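Local coordinates for Dna-binding protein RAP1 (Saccharomyces cerevisiae, PDB 4BJT), which binds DNA, probably as a repressor/activator at telomeres, and binds the Rap1-binding module of Rif1 through its C-terminal domain, at residues R89-G101 and K110-R122. Residues are numbered along the deposited sequence; the frame is centred on the assembly and turned at random.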
# COMPACT_ATOMS: atom_id res chain seq x y z
N ARG C 89 10.15 -1.92 -13.53
CA ARG C 89 9.16 -2.79 -14.14
C ARG C 89 9.34 -4.24 -13.67
O ARG C 89 8.36 -4.92 -13.40
CB ARG C 89 9.22 -2.68 -15.67
CG ARG C 89 8.18 -3.51 -16.38
CD ARG C 89 8.29 -3.35 -17.87
NE ARG C 89 7.86 -2.03 -18.34
CZ ARG C 89 6.60 -1.67 -18.61
NH1 ARG C 89 5.61 -2.53 -18.44
NH2 ARG C 89 6.33 -0.45 -19.04
N GLN C 90 10.58 -4.72 -13.58
CA GLN C 90 10.82 -6.10 -13.17
C GLN C 90 10.33 -6.32 -11.74
O GLN C 90 9.68 -7.34 -11.46
CB GLN C 90 12.28 -6.48 -13.33
CG GLN C 90 12.47 -7.99 -13.18
CD GLN C 90 13.89 -8.40 -13.46
OE1 GLN C 90 14.81 -7.81 -12.91
NE2 GLN C 90 14.11 -9.32 -14.40
N PHE C 91 10.61 -5.37 -10.84
CA PHE C 91 10.12 -5.45 -9.47
C PHE C 91 8.60 -5.46 -9.45
O PHE C 91 7.99 -6.31 -8.79
CB PHE C 91 10.65 -4.27 -8.63
CG PHE C 91 9.93 -4.05 -7.32
CD1 PHE C 91 10.16 -4.87 -6.23
CD2 PHE C 91 9.01 -3.04 -7.19
CE1 PHE C 91 9.48 -4.68 -5.03
CE2 PHE C 91 8.30 -2.86 -6.00
CZ PHE C 91 8.58 -3.66 -4.91
N MET C 92 7.96 -4.56 -10.19
CA MET C 92 6.50 -4.43 -10.17
C MET C 92 5.87 -5.70 -10.72
O MET C 92 4.84 -6.13 -10.21
CB MET C 92 6.03 -3.22 -10.99
CG MET C 92 6.47 -1.89 -10.44
SD MET C 92 5.90 -1.55 -8.73
CE MET C 92 4.21 -1.73 -8.90
N ASP C 93 6.45 -6.30 -11.74
CA ASP C 93 5.89 -7.50 -12.31
C ASP C 93 6.02 -8.69 -11.32
O ASP C 93 5.08 -9.48 -11.22
CB ASP C 93 6.49 -7.79 -13.69
CG ASP C 93 6.08 -6.76 -14.75
OD1 ASP C 93 5.24 -5.89 -14.45
OD2 ASP C 93 6.70 -6.74 -15.82
N LYS C 94 7.12 -8.77 -10.53
CA LYS C 94 7.23 -9.81 -9.50
C LYS C 94 6.21 -9.56 -8.38
O LYS C 94 5.59 -10.50 -7.90
CB LYS C 94 8.65 -9.90 -8.92
CG LYS C 94 8.88 -11.13 -8.07
CD LYS C 94 8.88 -12.41 -8.91
CE LYS C 94 9.05 -13.65 -8.08
NZ LYS C 94 9.36 -14.84 -8.93
N LEU C 95 6.03 -8.30 -8.00
CA LEU C 95 5.06 -7.91 -6.98
C LEU C 95 3.67 -8.37 -7.42
O LEU C 95 2.96 -8.98 -6.63
CB LEU C 95 5.12 -6.40 -6.74
CG LEU C 95 4.09 -5.85 -5.75
CD1 LEU C 95 4.35 -6.39 -4.34
CD2 LEU C 95 4.12 -4.36 -5.73
N HIS C 96 3.31 -8.11 -8.70
CA HIS C 96 2.02 -8.56 -9.26
C HIS C 96 1.85 -10.07 -9.10
O HIS C 96 0.78 -10.52 -8.69
CB HIS C 96 1.91 -8.18 -10.75
CG HIS C 96 0.63 -8.62 -11.40
ND1 HIS C 96 0.56 -9.79 -12.15
CD2 HIS C 96 -0.60 -8.07 -11.35
CE1 HIS C 96 -0.70 -9.88 -12.56
NE2 HIS C 96 -1.44 -8.87 -12.09
N GLU C 97 2.88 -10.84 -9.43
CA GLU C 97 2.85 -12.31 -9.32
C GLU C 97 2.60 -12.75 -7.85
O GLU C 97 1.74 -13.60 -7.61
CB GLU C 97 4.16 -12.89 -9.88
CG GLU C 97 4.22 -14.40 -9.99
CD GLU C 97 5.56 -14.94 -10.48
OE1 GLU C 97 6.35 -14.15 -11.05
OE2 GLU C 97 5.81 -16.15 -10.30
N VAL C 98 3.26 -12.10 -6.87
CA VAL C 98 3.06 -12.45 -5.46
C VAL C 98 1.64 -12.14 -5.01
O VAL C 98 0.96 -13.02 -4.46
CB VAL C 98 4.06 -11.71 -4.54
CG1 VAL C 98 3.72 -11.93 -3.06
CG2 VAL C 98 5.49 -12.16 -4.82
N ILE C 99 1.20 -10.90 -5.22
CA ILE C 99 -0.11 -10.47 -4.72
C ILE C 99 -1.28 -11.10 -5.47
O ILE C 99 -2.40 -11.03 -4.95
CB ILE C 99 -0.25 -8.93 -4.61
CG1 ILE C 99 -0.30 -8.26 -5.99
CG2 ILE C 99 0.84 -8.34 -3.67
CD1 ILE C 99 -0.40 -6.82 -5.95
N SER C 100 -1.04 -11.76 -6.64
CA SER C 100 -2.07 -12.48 -7.40
C SER C 100 -2.28 -13.91 -6.85
O SER C 100 -3.15 -14.63 -7.32
CB SER C 100 -1.68 -12.56 -8.87
OG SER C 100 -1.77 -11.28 -9.46
N GLY C 101 -1.46 -14.32 -5.88
CA GLY C 101 -1.56 -15.63 -5.25
C GLY C 101 -2.81 -15.78 -4.41
O GLY C 101 -3.49 -14.80 -4.10
N LYS C 110 1.72 -15.28 5.76
CA LYS C 110 2.24 -15.96 4.57
C LYS C 110 2.56 -14.92 3.47
O LYS C 110 3.59 -15.03 2.80
CB LYS C 110 1.22 -16.95 4.02
CG LYS C 110 1.77 -17.81 2.89
CD LYS C 110 0.66 -18.62 2.23
CE LYS C 110 1.12 -19.66 1.23
NZ LYS C 110 2.32 -19.25 0.44
N LEU C 111 1.66 -13.96 3.28
CA LEU C 111 1.88 -12.92 2.28
C LEU C 111 3.19 -12.16 2.58
O LEU C 111 4.01 -11.93 1.69
CB LEU C 111 0.67 -11.96 2.25
CG LEU C 111 0.86 -10.68 1.43
CD1 LEU C 111 1.08 -11.00 -0.02
CD2 LEU C 111 -0.32 -9.81 1.57
N VAL C 112 3.33 -11.71 3.83
CA VAL C 112 4.50 -10.97 4.29
C VAL C 112 5.76 -11.80 4.05
O VAL C 112 6.79 -11.26 3.60
CB VAL C 112 4.30 -10.51 5.75
CG1 VAL C 112 5.59 -10.09 6.42
CG2 VAL C 112 3.26 -9.38 5.81
N GLN C 113 5.70 -13.12 4.31
CA GLN C 113 6.86 -13.97 4.05
C GLN C 113 7.19 -14.05 2.56
O GLN C 113 8.35 -13.96 2.18
CB GLN C 113 6.64 -15.39 4.62
CG GLN C 113 7.88 -16.28 4.54
CD GLN C 113 8.99 -15.75 5.42
OE1 GLN C 113 8.80 -15.55 6.62
NE2 GLN C 113 10.14 -15.43 4.85
N ASP C 114 6.18 -14.16 1.71
CA ASP C 114 6.40 -14.24 0.27
C ASP C 114 6.92 -12.90 -0.29
O ASP C 114 7.81 -12.89 -1.16
CB ASP C 114 5.11 -14.65 -0.44
CG ASP C 114 4.59 -16.03 -0.04
OD1 ASP C 114 5.39 -16.83 0.51
OD2 ASP C 114 3.39 -16.29 -0.23
N LEU C 115 6.46 -11.77 0.27
CA LEU C 115 6.96 -10.45 -0.17
C LEU C 115 8.43 -10.25 0.21
O LEU C 115 9.17 -9.52 -0.46
CB LEU C 115 6.11 -9.34 0.44
CG LEU C 115 4.69 -9.22 -0.14
CD1 LEU C 115 3.83 -8.34 0.75
CD2 LEU C 115 4.72 -8.68 -1.59
N CYS C 116 8.85 -10.89 1.29
CA CYS C 116 10.24 -10.88 1.72
C CYS C 116 11.09 -11.78 0.78
O CYS C 116 12.07 -11.31 0.18
CB CYS C 116 10.29 -11.36 3.17
SG CYS C 116 11.93 -11.71 3.79
N ASP C 117 10.66 -13.02 0.59
CA ASP C 117 11.41 -14.01 -0.19
C ASP C 117 11.48 -13.76 -1.67
O ASP C 117 12.49 -14.10 -2.28
CB ASP C 117 10.82 -15.42 0.02
CG ASP C 117 10.92 -15.94 1.44
OD1 ASP C 117 11.73 -15.40 2.22
OD2 ASP C 117 10.17 -16.89 1.78
N GLU C 118 10.40 -13.22 -2.27
CA GLU C 118 10.33 -13.04 -3.72
C GLU C 118 10.62 -11.65 -4.21
O GLU C 118 11.12 -11.51 -5.33
CB GLU C 118 8.96 -13.50 -4.22
CG GLU C 118 8.73 -14.98 -3.96
CD GLU C 118 7.38 -15.48 -4.42
OE1 GLU C 118 7.14 -15.48 -5.65
OE2 GLU C 118 6.55 -15.83 -3.56
N THR C 119 10.26 -10.62 -3.43
CA THR C 119 10.45 -9.22 -3.84
C THR C 119 11.43 -8.44 -2.96
O THR C 119 11.71 -7.31 -3.31
CB THR C 119 9.09 -8.49 -3.93
OG1 THR C 119 8.29 -8.79 -2.80
CG2 THR C 119 8.30 -8.86 -5.16
N GLY C 120 11.93 -9.00 -1.85
CA GLY C 120 12.91 -8.29 -1.04
C GLY C 120 12.35 -7.13 -0.25
O GLY C 120 13.09 -6.20 0.07
N ILE C 121 11.07 -7.17 0.10
CA ILE C 121 10.46 -6.13 0.94
C ILE C 121 10.57 -6.62 2.38
O ILE C 121 10.17 -7.75 2.67
CB ILE C 121 9.00 -5.87 0.56
CG1 ILE C 121 8.86 -5.49 -0.95
CG2 ILE C 121 8.41 -4.77 1.47
CD1 ILE C 121 7.46 -5.70 -1.46
N ARG C 122 11.12 -5.79 3.29
CA ARG C 122 11.27 -6.22 4.69
C ARG C 122 9.90 -6.45 5.34
O ARG C 122 8.95 -5.73 5.05
CB ARG C 122 12.11 -5.23 5.49
CG ARG C 122 13.57 -5.26 5.04
CD ARG C 122 14.43 -4.34 5.86
NE ARG C 122 15.80 -4.27 5.35
CZ ARG C 122 16.78 -5.13 5.59
NH1 ARG C 122 16.57 -6.18 6.39
NH2 ARG C 122 17.98 -4.95 5.06
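V98 and T119 interlock as reciprocal knobs between two antiparallel helices, whose axes pass 9.9 Å apart at 148°. V98 sits among D114, L115, E118 and T119; T119 sits among F91, K94, L95 and V98. V98 CG1, anti to the backbone N (chi1 172°), packs on L115 CD2 at 3.7 Å. V98 CG2 lies on E118 CB at 3.8 Å. On the inner side L95 CD1 meets the same L115 methyl at 3.6 Å. F91 turns its ring edge to T119, with F91 CE1 3.9 Å from T119 O, and its CZ touches I121 CD1. The F91 ring also meets F82 and F144 edge-to-face.

The hydrogen bonds run within each segment or to neighbours, not across. T119 OG1 bonds L115 O at 2.6 Å, in the carbonyl plane on a lone pair. That oxygen also accepts from I121 N. The bond fixes T119's rotation and leaves CG2 to face the K94-L95 backbone. D114 OD2 takes K110 NZ and the hydroxyl of Y103.

At the outer margin K94 CG, anti to its N (chi1 -168°), lies 3.6 Å from E118 O. The bend at chi2 then carries CE toward E118 OE1. K94 NZ stays 4.0 Å from E118 OE1, beyond a salt bridge, and makes a long one to E97 OE1. An alanine here would probably thin the cover over T119 CG2 and E118 O and leave E97 and E118 without the lysine charge beside them.

L111, which meets V98 CG1, and V112 pack on the bound peptide, so helix 108-119 probably forms part of the Rif1-binding surface. Apolar fit joins the helices, with K94 probably adding modest electrostatic attraction.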